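Local coordinates for hypothetical Membrane Spanning Protein (Bacillus cereus, PDB 2FB5), which probably catalyses the condensation of two ATP molecules into cyclic di-AMP and is probably required for efficient spore formation, at residues E23-E28 / E48-M53; L95-R100 / A180-V185; N150-T155 / H168-G173. All blocks are in the same frame, centred on the assembly; numbering follows the deposited sequence.

Contact 1: E23-E28 / E48-M53; sequences EIAEKE and EDIHHM
Apolar contacts carry the meeting of 23-28 with 48-53, two antiparallel helical segments whose axes approach to 9.6 Å at an angle of 156°. M53 supplies the largest share. Its CG lies anti to the carbonyl carbon, and the chain beyond is extended, so the thioether reaches across the groove between I24 and E28. There SD sits 3.6 Å from E28 CB, while CE ends 3.8 Å from I24 CG2; M53 crosses both of these side chains at about a right angle. I50 contributes its tip: CG1 is anti to the backbone N, chi1 -176°, which carries CD1 to 3.8 Å from A25 CB. The small A25 is where the backbones come nearest, its CA 5.7 Å from M53 CA. I50 also touches L29 and M32 of helix 4-35.

E28 meets the thioether through its aliphatic CB and CG, and its carboxylate makes no hydrogen bond across the contact. A bend at chi2, 65°, leaves OE2 4.9 Å from D49 OD2. K46 offers E28 OE2 a long, weak ion pair, which may ease that like-charge proximity. With no hydrogen bond between the segments, this part of the N-terminal helical hairpin is held by side-chain fit and dispersion.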
ATOM      1  N   GLU A  23     -19.214   9.681 -15.670  1.00 28.02           N
ATOM      2  CA  GLU A  23     -18.945  10.171 -17.027  1.00 29.49           C
ATOM      3  C   GLU A  23     -20.149  10.002 -17.942  1.00 28.80           C
ATOM      4  O   GLU A  23     -20.439  10.879 -18.749  1.00 28.68           O
ATOM      5  CB  GLU A  23     -17.745   9.464 -17.656  1.00 29.74           C
ATOM      6  CG  GLU A  23     -16.420   9.765 -17.002  1.00 31.69           C
ATOM      7  CD  GLU A  23     -15.265   9.011 -17.648  1.00 33.41           C
ATOM      8  OE1 GLU A  23     -15.469   7.879 -18.165  1.00 38.74           O
ATOM      9  OE2 GLU A  23     -14.149   9.556 -17.631  1.00 38.99           O
ATOM     10  N   ILE A  24     -20.839   8.873 -17.816  1.00 28.43           N
ATOM     11  CA  ILE A  24     -22.054   8.613 -18.588  1.00 28.33           C
ATOM     12  C   ILE A  24     -23.144   9.669 -18.299  1.00 28.00           C
ATOM     13  O   ILE A  24     -23.774  10.199 -19.227  1.00 26.96           O
ATOM     14  CB  ILE A  24     -22.559   7.180 -18.332  1.00 28.48           C
ATOM     15  CG1 ILE A  24     -21.582   6.170 -18.965  1.00 28.34           C
ATOM     16  CG2 ILE A  24     -23.984   6.990 -18.874  1.00 29.48           C
ATOM     17  CD1 ILE A  24     -21.862   4.718 -18.593  1.00 28.96           C
ATOM     18  N   ALA A  25     -23.327   9.991 -17.013  1.00 27.08           N
ATOM     19  CA  ALA A  25     -24.274  11.022 -16.594  1.00 26.74           C
ATOM     20  C   ALA A  25     -23.867  12.405 -17.100  1.00 26.68           C
ATOM     21  O   ALA A  25     -24.711  13.166 -17.581  1.00 26.28           O
ATOM     22  CB  ALA A  25     -24.415  11.039 -15.065  1.00 26.61           C
ATOM     23  N   GLU A  26     -22.582  12.728 -16.987  1.00 26.45           N
ATOM     24  CA  GLU A  26     -22.051  14.007 -17.467  1.00 26.72           C
ATOM     25  C   GLU A  26     -22.309  14.196 -18.960  1.00 27.42           C
ATOM     26  O   GLU A  26     -22.681  15.285 -19.405  1.00 27.07           O
ATOM     27  CB  GLU A  26     -20.548  14.060 -17.249  1.00 26.96           C
ATOM     28  CG  GLU A  26     -20.095  14.401 -15.848  1.00 27.58           C
ATOM     29  CD  GLU A  26     -18.585  14.330 -15.726  1.00 30.57           C
ATOM     30  OE1 GLU A  26     -18.033  13.210 -15.724  1.00 30.33           O
ATOM     31  OE2 GLU A  26     -17.946  15.399 -15.641  1.00 33.50           O
ATOM     32  N   LYS A  27     -22.074  13.129 -19.723  1.00 27.27           N
ATOM     33  CA  LYS A  27     -22.277  13.128 -21.177  1.00 28.99           C
ATOM     34  C   LYS A  27     -23.749  13.342 -21.539  1.00 28.29           C
ATOM     35  O   LYS A  27     -24.065  14.179 -22.387  1.00 28.77           O
ATOM     36  CB  LYS A  27     -21.733  11.825 -21.778  1.00 28.19           C
ATOM     37  CG  LYS A  27     -22.108  11.541 -23.245  1.00 31.93           C
ATOM     38  CD  LYS A  27     -21.227  10.430 -23.823  1.00 32.25           C
ATOM     39  CE  LYS A  27     -21.873   9.752 -25.036  1.00 39.39           C
ATOM     40  NZ  LYS A  27     -21.877  10.640 -26.248  1.00 42.65           N
ATOM     41  N   GLU A  28     -24.643  12.591 -20.901  1.00 27.87           N
ATOM     42  CA  GLU A  28     -26.077  12.748 -21.129  1.00 27.87           C
ATOM     43  C   GLU A  28     -26.563  14.169 -20.807  1.00 27.50           C
ATOM     44  O   GLU A  28     -27.388  14.720 -21.544  1.00 27.21           O
ATOM     45  CB  GLU A  28     -26.868  11.717 -20.323  1.00 28.22           C
ATOM     46  CG  GLU A  28     -28.315  11.548 -20.766  1.00 30.50           C
ATOM     47  CD  GLU A  28     -28.460  10.969 -22.178  1.00 34.47           C
ATOM     48  OE1 GLU A  28     -27.536  10.276 -22.669  1.00 34.13           O
ATOM     49  OE2 GLU A  28     -29.513  11.218 -22.798  1.00 36.98           O
ATOM     50  N   GLU A  48     -35.958  10.428 -17.226  1.00 35.23           N
ATOM     51  CA  GLU A  48     -35.946   9.079 -16.660  1.00 36.05           C
ATOM     52  C   GLU A  48     -34.536   8.479 -16.754  1.00 35.36           C
ATOM     53  O   GLU A  48     -33.998   8.004 -15.754  1.00 35.45           O
ATOM     54  CB  GLU A  48     -36.978   8.199 -17.378  1.00 36.63           C
ATOM     55  CG  GLU A  48     -36.801   6.685 -17.223  1.00 40.71           C
ATOM     56  CD  GLU A  48     -37.355   5.903 -18.418  1.00 46.04           C
ATOM     57  OE1 GLU A  48     -37.142   6.344 -19.577  1.00 48.67           O
ATOM     58  OE2 GLU A  48     -37.992   4.841 -18.206  1.00 47.96           O
ATOM     59  N   ASP A  49     -33.946   8.531 -17.949  1.00 34.57           N
ATOM     60  CA  ASP A  49     -32.574   8.063 -18.182  1.00 33.76           C
ATOM     61  C   ASP A  49     -31.567   8.690 -17.213  1.00 32.72           C
ATOM     62  O   ASP A  49     -30.833   7.974 -16.532  1.00 32.14           O
ATOM     63  CB  ASP A  49     -32.151   8.338 -19.627  1.00 33.90           C
ATOM     64  CG  ASP A  49     -32.899   7.471 -20.639  1.00 37.15           C
ATOM     65  OD1 ASP A  49     -33.537   6.469 -20.231  1.00 38.35           O
ATOM     66  OD2 ASP A  49     -32.842   7.794 -21.850  1.00 39.58           O
ATOM     67  N   ILE A  50     -31.524  10.018 -17.149  1.00 31.46           N
ATOM     68  CA  ILE A  50     -30.551  10.681 -16.269  1.00 30.93           C
ATOM     69  C   ILE A  50     -30.784  10.350 -14.790  1.00 30.40           C
ATOM     70  O   ILE A  50     -29.826  10.127 -14.051  1.00 29.85           O
ATOM     71  CB  ILE A  50     -30.405  12.211 -16.546  1.00 31.24           C
ATOM     72  CG1 ILE A  50     -29.303  12.830 -15.677  1.00 30.06           C
ATOM     73  CG2 ILE A  50     -31.707  12.949 -16.329  1.00 32.69           C
ATOM     74  CD1 ILE A  50     -27.912  12.313 -16.002  1.00 32.12           C
ATOM     75  N   HIS A  51     -32.047  10.270 -14.372  1.00 30.02           N
ATOM     76  CA  HIS A  51     -32.365   9.830 -13.011  1.00 29.98           C
ATOM     77  C   HIS A  51     -31.777   8.445 -12.707  1.00 29.36           C
ATOM     78  O   HIS A  51     -31.143   8.256 -11.672  1.00 28.81           O
ATOM     79  CB  HIS A  51     -33.879   9.893 -12.742  1.00 30.48           C
ATOM     80  CG  HIS A  51     -34.377  11.286 -12.472  1.00 33.90           C
ATOM     81  ND1 HIS A  51     -34.086  11.964 -11.305  1.00 36.62           N
ATOM     82  CD2 HIS A  51     -35.125  12.132 -13.221  1.00 36.94           C
ATOM     83  CE1 HIS A  51     -34.641  13.165 -11.343  1.00 38.68           C
ATOM     84  NE2 HIS A  51     -35.273  13.295 -12.497  1.00 38.65           N
ATOM     85  N   HIS A  52     -31.970   7.498 -13.625  1.00 28.78           N
ATOM     86  CA  HIS A  52     -31.409   6.154 -13.506  1.00 29.14           C
ATOM     87  C   HIS A  52     -29.877   6.175 -13.404  1.00 28.19           C
ATOM     88  O   HIS A  52     -29.294   5.483 -12.564  1.00 28.05           O
ATOM     89  CB  HIS A  52     -31.858   5.290 -14.699  1.00 29.99           C
ATOM     90  CG  HIS A  52     -31.380   3.866 -14.647  1.00 34.36           C
ATOM     91  ND1 HIS A  52     -31.762   2.983 -13.657  1.00 38.49           N
ATOM     92  CD2 HIS A  52     -30.570   3.164 -15.482  1.00 37.66           C
ATOM     93  CE1 HIS A  52     -31.209   1.802 -13.882  1.00 38.73           C
ATOM     94  NE2 HIS A  52     -30.481   1.884 -14.982  1.00 38.89           N
ATOM     95  N   MET A  53     -29.240   6.991 -14.251  1.00 26.65           N
ATOM     96  CA  MET A  53     -27.792   7.126 -14.290  1.00 25.28           C
ATOM     97  C   MET A  53     -27.273   7.589 -12.934  1.00 25.74           C
ATOM     98  O   MET A  53     -26.271   7.085 -12.428  1.00 24.91           O
ATOM     99  CB  MET A  53     -27.379   8.127 -15.383  1.00 25.22           C
ATOM    100  CG  MET A  53     -27.543   7.613 -16.816  1.00 25.74           C
ATOM    101  SD  MET A  53     -27.335   8.894 -18.083  1.00 22.20           S
ATOM    102  CE  MET A  53     -27.580   7.871 -19.551  1.00 24.35           C
TER

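Contact 2: L95-R100 / A180-V185; sequences LIVVER and ALILVV
L95 CG stands anti to the backbone N, chi1 -177°, and chi2 of 63° swings CD1 across to the neighbouring strand, 3.6 Å from I182 CG2. I182 CG2 is likewise anti to its own N, and the two side chains, on the same face of the sheet, lie side by side; V184 CG2 flanks the same methyl of L95. On V97, CG2 is anti to the carbonyl carbon and meets I182 CG1 at 3.9 Å.

The backbones make a regular antiparallel ladder, their axes 4.6 Å apart. I96 pairs with L183 and V98 with L181 as hydrogen-bonded pairs. V98 N donates to L181 O at 2.8 Å, nearly along the C=O axis, whereas L183 N approaches I96 O from 29° above the carbonyl plane. The return bond from L181 N to V98 O is the longest, 3.2 Å. Strands 94-98 and 181-185 are adjacent in the middle of the mixed sheet of the DisA-type nucleotide-binding domain. Helix 166-175 packs on the face bearing V97, I182 and V184, and helix 77-90 on that bearing I96 and L183.

Past the strand end, R100 lays CD obliquely over L181, 3.9 Å from its CB, and bends at chi3 as its guanidinium reaches the carbonyls of Y69 and D179.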
ATOM      1  N   LEU A  95     -29.089  -1.470  13.401  1.00 21.88           N
ATOM      2  CA  LEU A  95     -27.905  -0.737  13.816  1.00 21.28           C
ATOM      3  C   LEU A  95     -26.768  -1.749  13.925  1.00 21.44           C
ATOM      4  O   LEU A  95     -26.739  -2.542  14.868  1.00 21.75           O
ATOM      5  CB  LEU A  95     -28.165  -0.056  15.170  1.00 20.85           C
ATOM      6  CG  LEU A  95     -27.093   0.830  15.795  1.00 21.68           C
ATOM      7  CD1 LEU A  95     -26.793   2.035  14.927  1.00 21.08           C
ATOM      8  CD2 LEU A  95     -27.553   1.303  17.193  1.00 21.97           C
ATOM      9  N   ILE A  96     -25.862  -1.744  12.945  1.00 20.97           N
ATOM     10  CA  ILE A  96     -24.803  -2.752  12.859  1.00 20.70           C
ATOM     11  C   ILE A  96     -23.415  -2.130  12.892  1.00 20.61           C
ATOM     12  O   ILE A  96     -23.004  -1.448  11.948  1.00 21.04           O
ATOM     13  CB  ILE A  96     -24.922  -3.626  11.573  1.00 20.53           C
ATOM     14  CG1 ILE A  96     -26.300  -4.314  11.518  1.00 20.97           C
ATOM     15  CG2 ILE A  96     -23.775  -4.637  11.534  1.00 20.08           C
ATOM     16  CD1 ILE A  96     -26.561  -5.188  10.255  1.00 21.38           C
ATOM     17  N   VAL A  97     -22.701  -2.373  13.988  1.00 21.38           N
ATOM     18  CA  VAL A  97     -21.333  -1.881  14.180  1.00 21.17           C
ATOM     19  C   VAL A  97     -20.351  -2.873  13.548  1.00 21.79           C
ATOM     20  O   VAL A  97     -20.368  -4.060  13.885  1.00 21.27           O
ATOM     21  CB  VAL A  97     -20.995  -1.776  15.684  1.00 21.80           C
ATOM     22  CG1 VAL A  97     -19.525  -1.386  15.893  1.00 22.36           C
ATOM     23  CG2 VAL A  97     -21.910  -0.757  16.376  1.00 19.47           C
ATOM     24  N   VAL A  98     -19.502  -2.404  12.636  1.00 21.57           N
ATOM     25  CA  VAL A  98     -18.418  -3.250  12.172  1.00 21.68           C
ATOM     26  C   VAL A  98     -17.112  -2.755  12.773  1.00 21.79           C
ATOM     27  O   VAL A  98     -16.662  -1.653  12.461  1.00 21.76           O
ATOM     28  CB  VAL A  98     -18.323  -3.304  10.637  1.00 22.15           C
ATOM     29  CG1 VAL A  98     -17.249  -4.298  10.223  1.00 21.02           C
ATOM     30  CG2 VAL A  98     -19.684  -3.666  10.047  1.00 21.50           C
ATOM     31  N   GLU A  99     -16.535  -3.568  13.658  1.00 21.39           N
ATOM     32  CA  GLU A  99     -15.249  -3.274  14.267  1.00 21.80           C
ATOM     33  C   GLU A  99     -14.179  -3.191  13.194  1.00 22.01           C
ATOM     34  O   GLU A  99     -14.116  -4.048  12.289  1.00 21.18           O
ATOM     35  CB  GLU A  99     -14.865  -4.347  15.288  1.00 21.96           C
ATOM     36  CG  GLU A  99     -13.672  -3.957  16.154  1.00 21.80           C
ATOM     37  CD  GLU A  99     -13.429  -4.923  17.313  1.00 23.29           C
ATOM     38  OE1 GLU A  99     -14.410  -5.412  17.915  1.00 24.77           O
ATOM     39  OE2 GLU A  99     -12.247  -5.191  17.618  1.00 25.02           O
ATOM     40  N   ARG A 100     -13.356  -2.151  13.284  1.00 21.82           N
ATOM     41  CA  ARG A 100     -12.269  -1.971  12.317  1.00 22.81           C
ATOM     42  C   ARG A 100     -10.916  -2.115  13.039  1.00 23.29           C
ATOM     43  O   ARG A 100     -10.674  -3.162  13.648  1.00 23.19           O
ATOM     44  CB  ARG A 100     -12.471  -0.683  11.466  1.00 21.74           C
ATOM     45  CG  ARG A 100     -13.680  -0.819  10.497  1.00 22.20           C
ATOM     46  CD  ARG A 100     -14.032   0.455   9.723  1.00 22.94           C
ATOM     47  NE  ARG A 100     -13.165   0.719   8.570  1.00 22.82           N
ATOM     48  CZ  ARG A 100     -12.361   1.776   8.467  1.00 25.28           C
ATOM     49  NH1 ARG A 100     -12.300   2.665   9.448  1.00 22.26           N
ATOM     50  NH2 ARG A 100     -11.616   1.948   7.387  1.00 24.13           N
ATOM     51  N   ALA A 180     -14.665   2.608  14.101  1.00 23.90           N
ATOM     52  CA  ALA A 180     -15.719   1.666  13.665  1.00 22.39           C
ATOM     53  C   ALA A 180     -16.597   2.266  12.566  1.00 22.21           C
ATOM     54  O   ALA A 180     -16.804   3.474  12.523  1.00 21.67           O
ATOM     55  CB  ALA A 180     -16.586   1.230  14.846  1.00 22.35           C
ATOM     56  N   LEU A 181     -17.100   1.417  11.666  1.00 21.37           N
ATOM     57  CA  LEU A 181     -18.095   1.861  10.706  1.00 21.70           C
ATOM     58  C   LEU A 181     -19.443   1.337  11.189  1.00 21.32           C
ATOM     59  O   LEU A 181     -19.564   0.156  11.491  1.00 22.42           O
ATOM     60  CB  LEU A 181     -17.768   1.326   9.301  1.00 21.55           C
ATOM     61  CG  LEU A 181     -18.690   1.811   8.180  1.00 22.47           C
ATOM     62  CD1 LEU A 181     -17.900   1.959   6.901  1.00 24.16           C
ATOM     63  CD2 LEU A 181     -19.901   0.861   7.970  1.00 22.21           C
ATOM     64  N   ILE A 182     -20.451   2.194  11.275  1.00 21.24           N
ATOM     65  CA  ILE A 182     -21.752   1.762  11.823  1.00 20.99           C
ATOM     66  C   ILE A 182     -22.881   1.953  10.809  1.00 21.22           C
ATOM     67  O   ILE A 182     -23.215   3.075  10.449  1.00 21.12           O
ATOM     68  CB  ILE A 182     -22.101   2.450  13.188  1.00 21.30           C
ATOM     69  CG1 ILE A 182     -20.953   2.297  14.196  1.00 21.20           C
ATOM     70  CG2 ILE A 182     -23.368   1.845  13.810  1.00 20.28           C
ATOM     71  CD1 ILE A 182     -19.989   3.505  14.241  1.00 24.40           C
ATOM     72  N   LEU A 183     -23.466   0.839  10.376  1.00 20.72           N
ATOM     73  CA  LEU A 183     -24.570   0.847   9.429  1.00 21.40           C
ATOM     74  C   LEU A 183     -25.880   1.067  10.162  1.00 21.76           C
ATOM     75  O   LEU A 183     -26.079   0.541  11.262  1.00 21.82           O
ATOM     76  CB  LEU A 183     -24.620  -0.495   8.668  1.00 20.60           C
ATOM     77  CG  LEU A 183     -23.413  -0.687   7.741  1.00 24.14           C
ATOM     78  CD1 LEU A 183     -22.990  -2.147   7.667  1.00 25.98           C
ATOM     79  CD2 LEU A 183     -23.712  -0.154   6.330  1.00 24.71           C
ATOM     80  N   VAL A 184     -26.774   1.846   9.550  1.00 22.57           N
ATOM     81  CA  VAL A 184     -28.102   2.105  10.109  1.00 23.17           C
ATOM     82  C   VAL A 184     -29.163   1.868   9.032  1.00 23.54           C
ATOM     83  O   VAL A 184     -28.954   2.225   7.873  1.00 23.87           O
ATOM     84  CB  VAL A 184     -28.240   3.567  10.627  1.00 22.92           C
ATOM     85  CG1 VAL A 184     -29.558   3.767  11.344  1.00 23.13           C
ATOM     86  CG2 VAL A 184     -27.108   3.923  11.574  1.00 24.68           C
ATOM     87  N   VAL A 185     -30.273   1.232   9.417  1.00 24.13           N
ATOM     88  CA  VAL A 185     -31.505   1.210   8.617  1.00 24.50           C
ATOM     89  C   VAL A 185     -32.542   1.951   9.449  1.00 25.80           C
ATOM     90  O   VAL A 185     -32.741   1.650  10.627  1.00 25.50           O
ATOM     91  CB  VAL A 185     -32.019  -0.226   8.286  1.00 24.95           C
ATOM     92  CG1 VAL A 185     -33.266  -0.174   7.382  1.00 23.19           C
ATOM     93  CG2 VAL A 185     -30.936  -1.059   7.620  1.00 23.76           C
TER

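Contact 3: N150-T155 / H168-G173; sequences NILPLT and HRAAIG
R169 O takes two backbone N-H groups: that of G173, one helical turn on, and that of T155 from the loop. The helical bond from G173 N is 2.9 Å long. T155 N lies at the same distance from R169 O, its N-H nearly straight at 170°, but the donor stands 40° above the carbonyl plane. T155 O is gripped in turn by R169 NH2 at 3.1 Å, nearly along the C=O axis and close to the guanidinium plane. R169 and T155 are thus joined twice, and the bend of the arginine at chi3, 61°, brings its tip back to the loop. A water donates to T155 O and accepts a weak bond from R169 NE. L154 lies over one face of the guanidinium, its CD1 offset toward the rim.

P153 O points at the helix and receives CA-H contacts from A170 and G173. G173, with no side chain, brings its CA to 3.4 Å from P153 O, and T155 N lies close by. Apolar contacts complete the interface. A170 CB touches both L154 CD2, at 3.7 Å, and L152 CB, while T155 CB rests 3.8 Å from I172 CG2.

T155 OG1, anti to its backbone N, bonds to E176 and to S157 N. L152 continues inward onto L95 and V97. The loop after strand 144-150 is therefore fixed to helix 166-175 through one main-chain hydrogen bond, one arginine bond and apolar packing together, the charge of the arginine probably polarising T155 O.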
ATOM      1  N   ASN A 150     -26.841  -4.184  21.984  1.00 22.44           N
ATOM      2  CA  ASN A 150     -25.778  -3.408  22.641  1.00 22.82           C
ATOM      3  C   ASN A 150     -26.177  -1.936  22.772  1.00 23.00           C
ATOM      4  O   ASN A 150     -26.959  -1.427  21.964  1.00 22.57           O
ATOM      5  CB  ASN A 150     -24.447  -3.527  21.868  1.00 22.54           C
ATOM      6  CG  ASN A 150     -23.940  -4.966  21.761  1.00 23.33           C
ATOM      7  OD1 ASN A 150     -23.490  -5.406  20.695  1.00 27.92           O
ATOM      8  ND2 ASN A 150     -24.018  -5.708  22.848  1.00 21.68           N
ATOM      9  N   ILE A 151     -25.619  -1.261  23.775  1.00 23.27           N
ATOM     10  CA  ILE A 151     -25.812   0.182  23.962  1.00 24.26           C
ATOM     11  C   ILE A 151     -24.555   0.956  23.558  1.00 24.06           C
ATOM     12  O   ILE A 151     -23.464   0.682  24.062  1.00 24.64           O
ATOM     13  CB  ILE A 151     -26.164   0.512  25.429  1.00 24.57           C
ATOM     14  CG1 ILE A 151     -27.470  -0.191  25.820  1.00 26.41           C
ATOM     15  CG2 ILE A 151     -26.287   2.046  25.639  1.00 25.30           C
ATOM     16  CD1 ILE A 151     -27.680  -0.297  27.321  1.00 31.60           C
ATOM     17  N   LEU A 152     -24.724   1.915  22.650  1.00 23.45           N
ATOM     18  CA  LEU A 152     -23.636   2.758  22.150  1.00 23.82           C
ATOM     19  C   LEU A 152     -23.758   4.172  22.715  1.00 24.03           C
ATOM     20  O   LEU A 152     -24.861   4.574  23.082  1.00 23.39           O
ATOM     21  CB  LEU A 152     -23.746   2.871  20.639  1.00 23.62           C
ATOM     22  CG  LEU A 152     -23.114   1.805  19.745  1.00 24.97           C
ATOM     23  CD1 LEU A 152     -23.252   0.404  20.317  1.00 21.94           C
ATOM     24  CD2 LEU A 152     -23.712   1.909  18.346  1.00 22.68           C
ATOM     25  N   PRO A 153     -22.645   4.941  22.741  1.00 24.67           N
ATOM     26  CA  PRO A 153     -22.744   6.356  23.171  1.00 26.00           C
ATOM     27  C   PRO A 153     -23.489   7.179  22.108  1.00 26.95           C
ATOM     28  O   PRO A 153     -23.343   6.914  20.912  1.00 26.91           O
ATOM     29  CB  PRO A 153     -21.278   6.795  23.282  1.00 25.71           C
ATOM     30  CG  PRO A 153     -20.562   5.913  22.305  1.00 25.21           C
ATOM     31  CD  PRO A 153     -21.261   4.579  22.368  1.00 24.48           C
ATOM     32  N   LEU A 154     -24.321   8.120  22.538  1.00 28.22           N
ATOM     33  CA  LEU A 154     -25.076   8.938  21.597  1.00 30.28           C
ATOM     34  C   LEU A 154     -24.315  10.223  21.349  1.00 31.69           C
ATOM     35  O   LEU A 154     -23.787  10.808  22.298  1.00 31.23           O
ATOM     36  CB  LEU A 154     -26.464   9.273  22.158  1.00 30.41           C
ATOM     37  CG  LEU A 154     -27.386   8.136  22.582  1.00 31.46           C
ATOM     38  CD1 LEU A 154     -28.648   8.710  23.219  1.00 32.58           C
ATOM     39  CD2 LEU A 154     -27.726   7.238  21.394  1.00 31.48           C
ATOM     40  N   THR A 155     -24.257  10.674  20.097  1.00 33.32           N
ATOM     41  CA  THR A 155     -23.629  11.968  19.826  1.00 36.08           C
ATOM     42  C   THR A 155     -24.337  13.099  20.580  1.00 38.45           C
ATOM     43  O   THR A 155     -25.560  13.085  20.721  1.00 38.76           O
ATOM     44  CB  THR A 155     -23.551  12.311  18.325  1.00 35.39           C
ATOM     45  OG1 THR A 155     -22.785  13.511  18.159  1.00 33.96           O
ATOM     46  CG2 THR A 155     -24.940  12.495  17.702  1.00 35.32           C
ATOM     47  N   HIS A 168     -29.596   6.598  14.793  1.00 28.50           N
ATOM     48  CA  HIS A 168     -28.651   7.381  14.015  1.00 27.58           C
ATOM     49  C   HIS A 168     -27.668   8.106  14.924  1.00 27.07           C
ATOM     50  O   HIS A 168     -26.478   8.175  14.626  1.00 26.72           O
ATOM     51  CB  HIS A 168     -29.390   8.360  13.105  1.00 27.85           C
ATOM     52  CG  HIS A 168     -30.226   7.684  12.066  1.00 28.41           C
ATOM     53  ND1 HIS A 168     -29.769   7.438  10.788  1.00 30.54           N
ATOM     54  CD2 HIS A 168     -31.480   7.177  12.122  1.00 28.24           C
ATOM     55  CE1 HIS A 168     -30.712   6.823  10.096  1.00 28.76           C
ATOM     56  NE2 HIS A 168     -31.760   6.650  10.884  1.00 30.00           N
ATOM     57  N   ARG A 169     -28.163   8.640  16.034  1.00 26.34           N
ATOM     58  CA  ARG A 169     -27.287   9.322  16.991  1.00 26.37           C
ATOM     59  C   ARG A 169     -26.280   8.385  17.660  1.00 25.58           C
ATOM     60  O   ARG A 169     -25.192   8.816  18.028  1.00 25.60           O
ATOM     61  CB  ARG A 169     -28.113  10.036  18.061  1.00 26.82           C
ATOM     62  CG  ARG A 169     -28.961  11.184  17.542  1.00 29.37           C
ATOM     63  CD  ARG A 169     -29.797  11.771  18.692  1.00 35.04           C
ATOM     64  NE  ARG A 169     -28.933  12.300  19.758  1.00 40.60           N
ATOM     65  CZ  ARG A 169     -29.271  12.383  21.048  1.00 42.97           C
ATOM     66  NH1 ARG A 169     -30.468  11.971  21.466  1.00 44.39           N
ATOM     67  NH2 ARG A 169     -28.404  12.872  21.928  1.00 43.63           N
ATOM     68  N   ALA A 170     -26.650   7.115  17.831  1.00 25.04           N
ATOM     69  CA  ALA A 170     -25.754   6.114  18.429  1.00 24.83           C
ATOM     70  C   ALA A 170     -24.641   5.734  17.454  1.00 24.88           C
ATOM     71  O   ALA A 170     -23.487   5.540  17.852  1.00 24.53           O
ATOM     72  CB  ALA A 170     -26.540   4.875  18.845  1.00 24.52           C
ATOM     73  N   ALA A 171     -25.007   5.616  16.179  1.00 24.33           N
ATOM     74  CA  ALA A 171     -24.058   5.352  15.121  1.00 24.62           C
ATOM     75  C   ALA A 171     -23.034   6.480  15.037  1.00 24.93           C
ATOM     76  O   ALA A 171     -21.826   6.239  15.045  1.00 24.21           O
ATOM     77  CB  ALA A 171     -24.782   5.193  13.794  1.00 24.83           C
ATOM     78  N   ILE A 172     -23.532   7.711  14.952  1.00 24.98           N
ATOM     79  CA  ILE A 172     -22.661   8.873  14.885  1.00 25.42           C
ATOM     80  C   ILE A 172     -21.801   8.906  16.136  1.00 24.81           C
ATOM     81  O   ILE A 172     -20.586   9.097  16.047  1.00 25.66           O
ATOM     82  CB  ILE A 172     -23.458  10.195  14.707  1.00 25.03           C
ATOM     83  CG1 ILE A 172     -24.209  10.166  13.368  1.00 25.37           C
ATOM     84  CG2 ILE A 172     -22.525  11.400  14.747  1.00 25.28           C
ATOM     85  CD1 ILE A 172     -25.224  11.298  13.205  1.00 26.24           C
ATOM     86  N   GLY A 173     -22.428   8.665  17.284  1.00 24.57           N
ATOM     87  CA  GLY A 173     -21.757   8.748  18.586  1.00 23.72           C
ATOM     88  C   GLY A 173     -20.595   7.783  18.723  1.00 23.37           C
ATOM     89  O   GLY A 173     -19.525   8.156  19.198  1.00 22.57           O
TER
HETATM   90  O   HOH W   1     -27.407  15.105  19.049  1.00 57.57           O

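In the fold
Contacts 2 and 3 belong to one packed unit, their centres about 10 Å apart, whereas contact 1 lies in the N-terminal helical region, its centre about 31 Å from that of contact 2 and about 37 Å from that of contact 3. Helix 166-175 joins contacts 2 and 3: it leads along the chain into strand 181-185 and packs on it, with V184 CG2 3.5 Å from A171 CB. L152 touching V97 ties in the loop as well. Contact 2, deep in the sheet, uses repeated backbone hydrogen bonds and hydrocarbon; contact 3, also buried, uses an arginine bond across the contact and a water; partly buried contact 1 relies on apolar contact, including the aliphatic part of E28.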